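Local structure of cytoplasmic protein (Cryptococcus neoformans var. grubii serotype A, 7LPO) at residues A[122-127]-A[245-250]; A[249-252]-A[258-261]; A[699-704]-A[754-759]. The protein probably hydrolyses steryl beta-glucosides, releasing the sugar from the sterol, as a fungal sterylglucosidase of glycoside hydrolase family 5. All coordinates share one frame; numbering follows the deposited sequence.

Contact 1 of 3, residues A[122-127]-A[245-250]; sequences DYIIAV and GELAKR
Helix segments 122-127 and 245-250 have their axes 10.5 Å apart at closest approach and cross at -52°. D122 stands opposite R250, and I124 opposite L247.

The polar end of the contact is a two-pronged salt bridge. R250 presents its guanidinium side-on: NE reaches D122 OD1 at 2.8 Å, and NH2 reaches D122 OD2 at 2.8 Å. OD1 lies in the guanidinium plane, while OD2 is tilted from it. Both oxygens are met on their syn sides, yet the two flat groups are turned 32° against each other, and both N-H...O bonds are moderately bent. A bend at chi2 (88°) swings the arginine chain toward the aspartate, and two bonds to two oxygens limit rotation of both groups. Beside the bridge, the CD1 methyl of I125 presses on R250 CG (3.6 Å), the two side chains crossing nearly at right angles. Deeper in, I124 CD1 meets L247 CD2 at 4.2 Å, while from the barrel side Y101 of strand 98-104 packs on I124 and F103 on L247. Two helices packed together over barrel strands, apolar inside and ion-paired outside, are what the outer helical layer of a family 5 TIM barrel looks like.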
loop_
_atom_site.group_PDB
_atom_site.type_symbol
_atom_site.label_atom_id
_atom_site.label_comp_id
_atom_site.label_asym_id
_atom_site.label_seq_id
_atom_site.Cartn_x
_atom_site.Cartn_y
_atom_site.Cartn_z
ATOM N N ASP A 122 -9.262 19.164 -8.170
ATOM C CA ASP A 122 -10.518 19.645 -7.570
ATOM C C ASP A 122 -11.493 18.501 -7.348
ATOM O O ASP A 122 -12.295 18.546 -6.409
ATOM C CB ASP A 122 -11.121 20.704 -8.497
ATOM C CG ASP A 122 -10.302 21.990 -8.540
ATOM O OD1 ASP A 122 -9.497 22.232 -7.630
ATOM O OD2 ASP A 122 -10.472 22.778 -9.481
ATOM N N TYR A 123 -11.448 17.477 -8.202
ATOM C CA TYR A 123 -12.250 16.288 -7.948
ATOM C C TYR A 123 -11.836 15.634 -6.634
ATOM O O TYR A 123 -12.689 15.272 -5.813
ATOM C CB TYR A 123 -12.125 15.287 -9.097
ATOM C CG TYR A 123 -12.560 13.903 -8.674
ATOM C CD1 TYR A 123 -13.902 13.556 -8.654
ATOM C CD2 TYR A 123 -11.629 12.955 -8.250
ATOM C CE1 TYR A 123 -14.310 12.300 -8.246
ATOM C CE2 TYR A 123 -12.029 11.691 -7.839
ATOM C CZ TYR A 123 -13.371 11.370 -7.844
ATOM O OH TYR A 123 -13.783 10.120 -7.437
ATOM N N ILE A 124 -10.525 15.465 -6.422
ATOM C CA ILE A 124 -10.043 14.874 -5.174
ATOM C C ILE A 124 -10.528 15.686 -3.982
ATOM O O ILE A 124 -10.950 15.131 -2.963
ATOM C CB ILE A 124 -8.508 14.763 -5.176
ATOM C CG1 ILE A 124 -8.036 13.658 -6.121
ATOM C CG2 ILE A 124 -8.008 14.490 -3.778
ATOM C CD1 ILE A 124 -6.547 13.705 -6.421
ATOM N N ILE A 125 -10.465 17.013 -4.086
ATOM C CA ILE A 125 -10.917 17.875 -2.998
ATOM C C ILE A 125 -12.392 17.637 -2.707
ATOM O O ILE A 125 -12.806 17.571 -1.546
ATOM C CB ILE A 125 -10.633 19.350 -3.341
ATOM C CG1 ILE A 125 -9.160 19.654 -3.064
ATOM C CG2 ILE A 125 -11.560 20.273 -2.569
ATOM C CD1 ILE A 125 -8.654 20.915 -3.730
ATOM N N ALA A 126 -13.205 17.509 -3.758
ATOM C CA ALA A 126 -14.622 17.221 -3.573
ATOM C C ALA A 126 -14.823 15.883 -2.876
ATOM O O ALA A 126 -15.674 15.757 -1.990
ATOM C CB ALA A 126 -15.336 17.223 -4.928
ATOM N N VAL A 127 -14.062 14.863 -3.274
ATOM C CA VAL A 127 -14.131 13.576 -2.585
ATOM C C VAL A 127 -13.725 13.734 -1.126
ATOM O O VAL A 127 -14.386 13.221 -0.221
ATOM C CB VAL A 127 -13.254 12.531 -3.297
ATOM C CG1 VAL A 127 -13.203 11.235 -2.487
ATOM C CG2 VAL A 127 -13.770 12.280 -4.701
ATOM N N GLY A 245 3.267 18.181 -4.572
ATOM C CA GLY A 245 3.233 19.478 -3.923
ATOM C C GLY A 245 2.125 20.369 -4.442
ATOM O O GLY A 245 1.572 21.174 -3.692
ATOM N N GLU A 246 1.777 20.234 -5.719
ATOM C CA GLU A 246 0.694 21.039 -6.277
ATOM C C GLU A 246 -0.664 20.578 -5.761
ATOM O O GLU A 246 -1.568 21.398 -5.559
ATOM C CB GLU A 246 0.729 20.977 -7.801
ATOM C CG GLU A 246 1.836 21.783 -8.431
ATOM C CD GLU A 246 1.581 23.274 -8.370
ATOM O OE1 GLU A 246 0.412 23.695 -8.505
ATOM O OE2 GLU A 246 2.555 24.025 -8.186
ATOM N N LEU A 247 -0.838 19.271 -5.555
ATOM C CA LEU A 247 -2.070 18.793 -4.934
ATOM C C LEU A 247 -2.190 19.327 -3.513
ATOM O O LEU A 247 -3.230 19.880 -3.132
ATOM C CB LEU A 247 -2.104 17.265 -4.945
ATOM C CG LEU A 247 -3.260 16.574 -4.233
ATOM C CD1 LEU A 247 -4.579 17.105 -4.765
ATOM C CD2 LEU A 247 -3.166 15.058 -4.412
ATOM N N ALA A 248 -1.121 19.181 -2.719
ATOM C CA ALA A 248 -1.126 19.692 -1.350
ATOM C C ALA A 248 -1.419 21.185 -1.324
ATOM O O ALA A 248 -2.263 21.652 -0.550
ATOM C CB ALA A 248 0.211 19.407 -0.668
ATOM N N LYS A 249 -0.704 21.954 -2.145
ATOM C CA LYS A 249 -0.968 23.383 -2.253
ATOM C C LYS A 249 -2.423 23.650 -2.611
ATOM O O LYS A 249 -3.057 24.546 -2.042
ATOM C CB LYS A 249 -0.044 23.995 -3.304
ATOM C CG LYS A 249 -0.296 25.460 -3.588
ATOM C CD LYS A 249 0.973 26.124 -4.121
ATOM C CE LYS A 249 0.773 26.623 -5.531
ATOM N NZ LYS A 249 -0.200 27.745 -5.545
ATOM N N ARG A 250 -2.965 22.890 -3.562
ATOM C CA ARG A 250 -4.350 23.093 -3.972
ATOM C C ARG A 250 -5.301 22.889 -2.803
ATOM O O ARG A 250 -6.222 23.685 -2.593
ATOM C CB ARG A 250 -4.705 22.141 -5.112
ATOM C CG ARG A 250 -6.041 22.423 -5.757
ATOM C CD ARG A 250 -5.871 23.434 -6.861
ATOM N NE ARG A 250 -7.081 23.621 -7.656
ATOM C CZ ARG A 250 -7.141 24.415 -8.721
ATOM N NH1 ARG A 250 -6.056 25.074 -9.111
ATOM N NH2 ARG A 250 -8.272 24.547 -9.400
#

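Contact 2 of 3, residues A[249-252]-A[258-261]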
loop_
_atom_site.group_PDB
_atom_site.type_symbol
_atom_site.label_atom_id
_atom_site.label_comp_id
_atom_site.label_asym_id
_atom_site.label_seq_id
_atom_site.Cartn_x
_atom_site.Cartn_y
_atom_site.Cartn_z
ATOM N N LYS A 249 -0.704 21.954 -2.145
ATOM C CA LYS A 249 -0.968 23.383 -2.253
ATOM C C LYS A 249 -2.423 23.650 -2.611
ATOM O O LYS A 249 -3.057 24.546 -2.042
ATOM C CB LYS A 249 -0.044 23.995 -3.304
ATOM C CG LYS A 249 -0.296 25.460 -3.588
ATOM C CD LYS A 249 0.973 26.124 -4.121
ATOM C CE LYS A 249 0.773 26.623 -5.531
ATOM N NZ LYS A 249 -0.200 27.745 -5.545
ATOM N N ARG A 250 -2.965 22.890 -3.562
ATOM C CA ARG A 250 -4.350 23.093 -3.972
ATOM C C ARG A 250 -5.301 22.889 -2.803
ATOM O O ARG A 250 -6.222 23.685 -2.593
ATOM C CB ARG A 250 -4.705 22.141 -5.112
ATOM C CG ARG A 250 -6.041 22.423 -5.757
ATOM C CD ARG A 250 -5.871 23.434 -6.861
ATOM N NE ARG A 250 -7.081 23.621 -7.656
ATOM C CZ ARG A 250 -7.141 24.415 -8.721
ATOM N NH1 ARG A 250 -6.056 25.074 -9.111
ATOM N NH2 ARG A 250 -8.272 24.547 -9.400
ATOM N N ILE A 251 -5.110 21.807 -2.046
ATOM C CA ILE A 251 -5.946 21.562 -0.878
ATOM C C ILE A 251 -5.780 22.690 0.126
ATOM O O ILE A 251 -6.757 23.168 0.714
ATOM C CB ILE A 251 -5.600 20.202 -0.243
ATOM C CG1 ILE A 251 -6.024 19.049 -1.143
ATOM C CG2 ILE A 251 -6.251 20.073 1.116
ATOM C CD1 ILE A 251 -5.359 17.730 -0.759
ATOM N N ALA A 252 -4.538 23.129 0.344
ATOM C CA ALA A 252 -4.287 24.152 1.353
ATOM C C ALA A 252 -4.921 25.487 0.973
ATOM O O ALA A 252 -5.385 26.230 1.848
ATOM C CB ALA A 252 -2.780 24.316 1.567
ATOM N N LEU A 258 -10.044 21.238 5.245
ATOM C CA LEU A 258 -9.821 19.798 5.270
ATOM C C LEU A 258 -8.596 19.438 6.093
ATOM O O LEU A 258 -8.501 18.320 6.609
ATOM C CB LEU A 258 -9.646 19.275 3.846
ATOM C CG LEU A 258 -10.801 19.410 2.854
ATOM C CD1 LEU A 258 -10.317 19.026 1.468
ATOM C CD2 LEU A 258 -11.963 18.559 3.276
ATOM N N LEU A 259 -7.642 20.352 6.210
ATOM C CA LEU A 259 -6.362 19.998 6.799
ATOM C C LEU A 259 -6.515 19.732 8.289
ATOM O O LEU A 259 -7.207 20.469 8.997
ATOM C CB LEU A 259 -5.350 21.108 6.561
ATOM C CG LEU A 259 -4.923 21.350 5.115
ATOM C CD1 LEU A 259 -3.852 22.439 5.094
ATOM C CD2 LEU A 259 -4.412 20.103 4.439
ATOM N N ASP A 260 -5.896 18.637 8.747
ATOM C CA ASP A 260 -5.793 18.285 10.162
ATOM C C ASP A 260 -7.096 17.754 10.752
ATOM O O ASP A 260 -7.076 16.775 11.507
ATOM C CB ASP A 260 -5.285 19.494 10.957
ATOM C CG ASP A 260 -3.949 20.001 10.439
ATOM O OD1 ASP A 260 -3.094 19.147 10.104
ATOM O OD2 ASP A 260 -3.754 21.239 10.345
ATOM N N GLU A 261 -8.225 18.376 10.414
ATOM C CA GLU A 261 -9.510 17.846 10.849
ATOM C C GLU A 261 -9.878 16.595 10.064
ATOM O O GLU A 261 -10.449 15.648 10.618
ATOM C CB GLU A 261 -10.595 18.909 10.696
ATOM C CG GLU A 261 -11.993 18.420 11.063
ATOM C CD GLU A 261 -13.022 19.544 11.119
ATOM O OE1 GLU A 261 -12.706 20.683 10.692
ATOM O OE2 GLU A 261 -14.150 19.286 11.589
#
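All the cross-contact interactions between 249-252, near the C-terminal end of helix 232-254, and the loop residues 258-261 are apolar; no hydrogen bond links the two segments. After a short connection the chain comes back alongside the helix end, I251 by L258 and A252 by L259, with CA atoms 7.5 and 7.2 Å apart.

Methyl-to-methyl packing carries the contact. L259 divides its two methyls between I251 and A252: CD2 lies 3.8 Å from I251 CG2, and CD1 sits 4.1 Å from A252 CB, almost equally near the alanine CA. The isoleucine offers its CG2 branch because that methyl is anti to the backbone N, with chi1 at -69° sending CG1 the other way, beside the N. A looser touch joins I251 CG2 to L258 CD1 at 4.2 Å.

The polar groups turn to partners elsewhere. D260 OD1 is hydrogen-bonded to H420 NE2, and K249 NZ pairs with E253 OE2 on its own helix. L258 also packs on L128 of helix 118-133, and L259 on H420.

With no directional bond across it, the contact depends on the fit of aliphatic branches and on their burial, which is fuller at I251 and L258 and partial at A252 and L259. This chemistry implies apolar packing of the connection to strand 263-267 against the end of helix 232-254.

Contact 3 of 3, residues A[699-704]-A[754-759]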
loop_
_atom_site.group_PDB
_atom_site.type_symbol
_atom_site.label_atom_id
_atom_site.label_comp_id
_atom_site.label_asym_id
_atom_site.label_seq_id
_atom_site.Cartn_x
_atom_site.Cartn_y
_atom_site.Cartn_z
ATOM N N ASP A 699 -3.986 9.920 34.279
ATOM C CA ASP A 699 -4.846 9.966 33.105
ATOM C C ASP A 699 -6.114 10.757 33.405
ATOM O O ASP A 699 -6.571 10.831 34.547
ATOM C CB ASP A 699 -5.206 8.553 32.647
ATOM C CG ASP A 699 -4.111 7.925 31.802
ATOM O OD1 ASP A 699 -3.521 8.654 30.972
ATOM O OD2 ASP A 699 -3.831 6.718 31.970
ATOM N N ILE A 700 -6.689 11.337 32.357
ATOM C CA ILE A 700 -7.846 12.217 32.473
ATOM C C ILE A 700 -9.106 11.428 32.156
ATOM O O ILE A 700 -9.278 10.946 31.030
ATOM C CB ILE A 700 -7.726 13.424 31.534
ATOM C CG1 ILE A 700 -6.540 14.302 31.926
ATOM C CG2 ILE A 700 -9.026 14.211 31.545
ATOM C CD1 ILE A 700 -6.156 15.311 30.844
ATOM N N ALA A 701 -10.001 11.325 33.137
ATOM C CA ALA A 701 -11.283 10.654 32.970
ATOM C C ALA A 701 -12.362 11.477 33.656
ATOM O O ALA A 701 -12.185 11.907 34.799
ATOM C CB ALA A 701 -11.259 9.236 33.555
ATOM N N ASN A 702 -13.472 11.696 32.962
ATOM C CA ASN A 702 -14.619 12.374 33.553
ATOM C C ASN A 702 -15.841 12.052 32.701
ATOM O O ASN A 702 -15.811 11.142 31.865
ATOM C CB ASN A 702 -14.369 13.881 33.688
ATOM C CG ASN A 702 -14.063 14.549 32.368
ATOM O OD1 ASN A 702 -14.809 14.417 31.400
ATOM N ND2 ASN A 702 -12.962 15.289 32.327
ATOM N N GLU A 703 -16.928 12.794 32.927
ATOM C CA GLU A 703 -18.188 12.499 32.258
ATOM C C GLU A 703 -18.130 12.788 30.771
ATOM O O GLU A 703 -18.949 12.259 30.012
ATOM C CB GLU A 703 -19.321 13.311 32.890
ATOM C CG GLU A 703 -19.526 13.053 34.370
ATOM C CD GLU A 703 -19.370 11.586 34.740
ATOM O OE1 GLU A 703 -20.268 10.785 34.403
ATOM O OE2 GLU A 703 -18.341 11.231 35.361
ATOM N N GLN A 704 -17.199 13.631 30.341
ATOM C CA GLN A 704 -17.041 13.968 28.940
ATOM C C GLN A 704 -15.828 13.302 28.308
ATOM O O GLN A 704 -15.671 13.377 27.085
ATOM C CB GLN A 704 -16.930 15.493 28.779
ATOM C CG GLN A 704 -18.261 16.221 28.617
ATOM C CD GLN A 704 -19.129 16.141 29.858
ATOM O OE1 GLN A 704 -20.328 15.856 29.772
ATOM N NE2 GLN A 704 -18.530 16.395 31.026
ATOM N N TYR A 754 -14.781 5.230 33.780
ATOM C CA TYR A 754 -14.183 4.609 34.954
ATOM C C TYR A 754 -13.272 5.612 35.637
ATOM O O TYR A 754 -12.766 6.529 34.982
ATOM C CB TYR A 754 -13.400 3.331 34.597
ATOM C CG TYR A 754 -12.558 3.387 33.338
ATOM C CD1 TYR A 754 -11.401 4.150 33.280
ATOM C CD2 TYR A 754 -12.908 2.644 32.219
ATOM C CE1 TYR A 754 -10.631 4.194 32.122
ATOM C CE2 TYR A 754 -12.149 2.677 31.068
ATOM C CZ TYR A 754 -11.011 3.448 31.026
ATOM O OH TYR A 754 -10.263 3.468 29.875
ATOM N N PRO A 755 -13.064 5.481 36.946
ATOM C CA PRO A 755 -12.071 6.321 37.622
ATOM C C PRO A 755 -10.668 5.764 37.459
ATOM O O PRO A 755 -10.452 4.549 37.492
ATOM C CB PRO A 755 -12.510 6.270 39.091
ATOM C CG PRO A 755 -13.145 4.912 39.226
ATOM C CD PRO A 755 -13.820 4.637 37.894
ATOM N N VAL A 756 -9.703 6.662 37.299
ATOM C CA VAL A 756 -8.308 6.242 37.220
ATOM C C VAL A 756 -7.884 5.774 38.608
ATOM O O VAL A 756 -8.557 6.094 39.601
ATOM C CB VAL A 756 -7.404 7.367 36.694
ATOM C CG1 VAL A 756 -8.039 8.006 35.465
ATOM C CG2 VAL A 756 -7.143 8.402 37.773
ATOM N N PRO A 757 -6.805 5.003 38.726
ATOM C CA PRO A 757 -6.322 4.621 40.058
ATOM C C PRO A 757 -5.799 5.826 40.824
ATOM O O PRO A 757 -5.254 6.772 40.251
ATOM C CB PRO A 757 -5.196 3.617 39.769
ATOM C CG PRO A 757 -5.372 3.217 38.324
ATOM C CD PRO A 757 -6.019 4.390 37.642
ATOM N N GLY A 758 -5.977 5.786 42.144
ATOM C CA GLY A 758 -5.427 6.838 42.977
ATOM C C GLY A 758 -3.915 6.893 42.950
ATOM O O GLY A 758 -3.332 7.945 43.236
ATOM N N THR A 759 -3.267 5.788 42.598
ATOM C CA THR A 759 -1.817 5.721 42.576
ATOM C C THR A 759 -1.381 4.695 41.543
ATOM O O THR A 759 -2.013 3.648 41.391
ATOM C CB THR A 759 -1.258 5.342 43.953
ATOM O OG1 THR A 759 0.157 5.140 43.856
ATOM C CG2 THR A 759 -1.913 4.067 44.476
#
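V756 CG1 lies beside the backbone oxygen of D699, at 3.3 Å, a close approach with no hydrogen bond to account for it. A second carbonyl also meets a methyl, Y754 O standing 3.4 Å from A701 CB, but here, unlike the first, the C=O points almost straight at the carbon. Two loops therefore meet with methyls set against carbonyl oxygens, and no hydrogen bond joins them.

V756 is the centre of the contact. Its CG1, anti to the carbonyl carbon (chi1 -47°), is the branch that does the touching: besides the D699 carbonyl it meets D699 CB at 4.0 Å and A701 CB at 3.9 Å, so the one methyl fits between D699 and A701. CG2 stays farther off, 4.1 Å from D699 O. V756 also packs on V695 of strand 689-696.

The polar ends are engaged elsewhere. D699 OD1 forms a salt bridge with R696 NH2, and the Y754 hydroxyl is hydrogen-bonded to V674 O and T707 OG1, its ring meeting W752 and Y764 edge-to-face. Within 699-704, N702 OD1 accepts from Q704 N (2.7 Å, N-H...O 144°) in the carbonyl plane, an Asx turn that turns the chain toward strand 707-710.

Both segments connect strands: 699-704 joins 689-696 to 707-710, and 754-759 joins 749-753 to 761-770. Loop-on-loop packing of this kind, between connections that each pass from one sheet to the other, suits the C-terminal beta domain of this family 5 hydrolase, where it brings together two crossovers at one end of the strands.

In the fold
Contacts 1 and 2 belong to one neighbourhood: their centres are 8 Å apart, both use helix 232-254, and K249 and R250 fall within both. They touch directly: I125 CG1 lies 3.7 Å from I251 CG1, helix against helix, and I125 O lies 4.2 Å from L258 CD1, so helix 118-133 also borders the loop that follows helix 232-254. Contact 3 belongs to the C-terminal beta domain. Its centre is about 41 Å from that of contact 1 and about 35 Å from that of contact 2, while the nearest atoms are about 27 and 17 Å away. Contact 1 thus joins two barrel helices, contact 2 a helix end and the following loop, and contact 3 loops of the C-terminal beta domain.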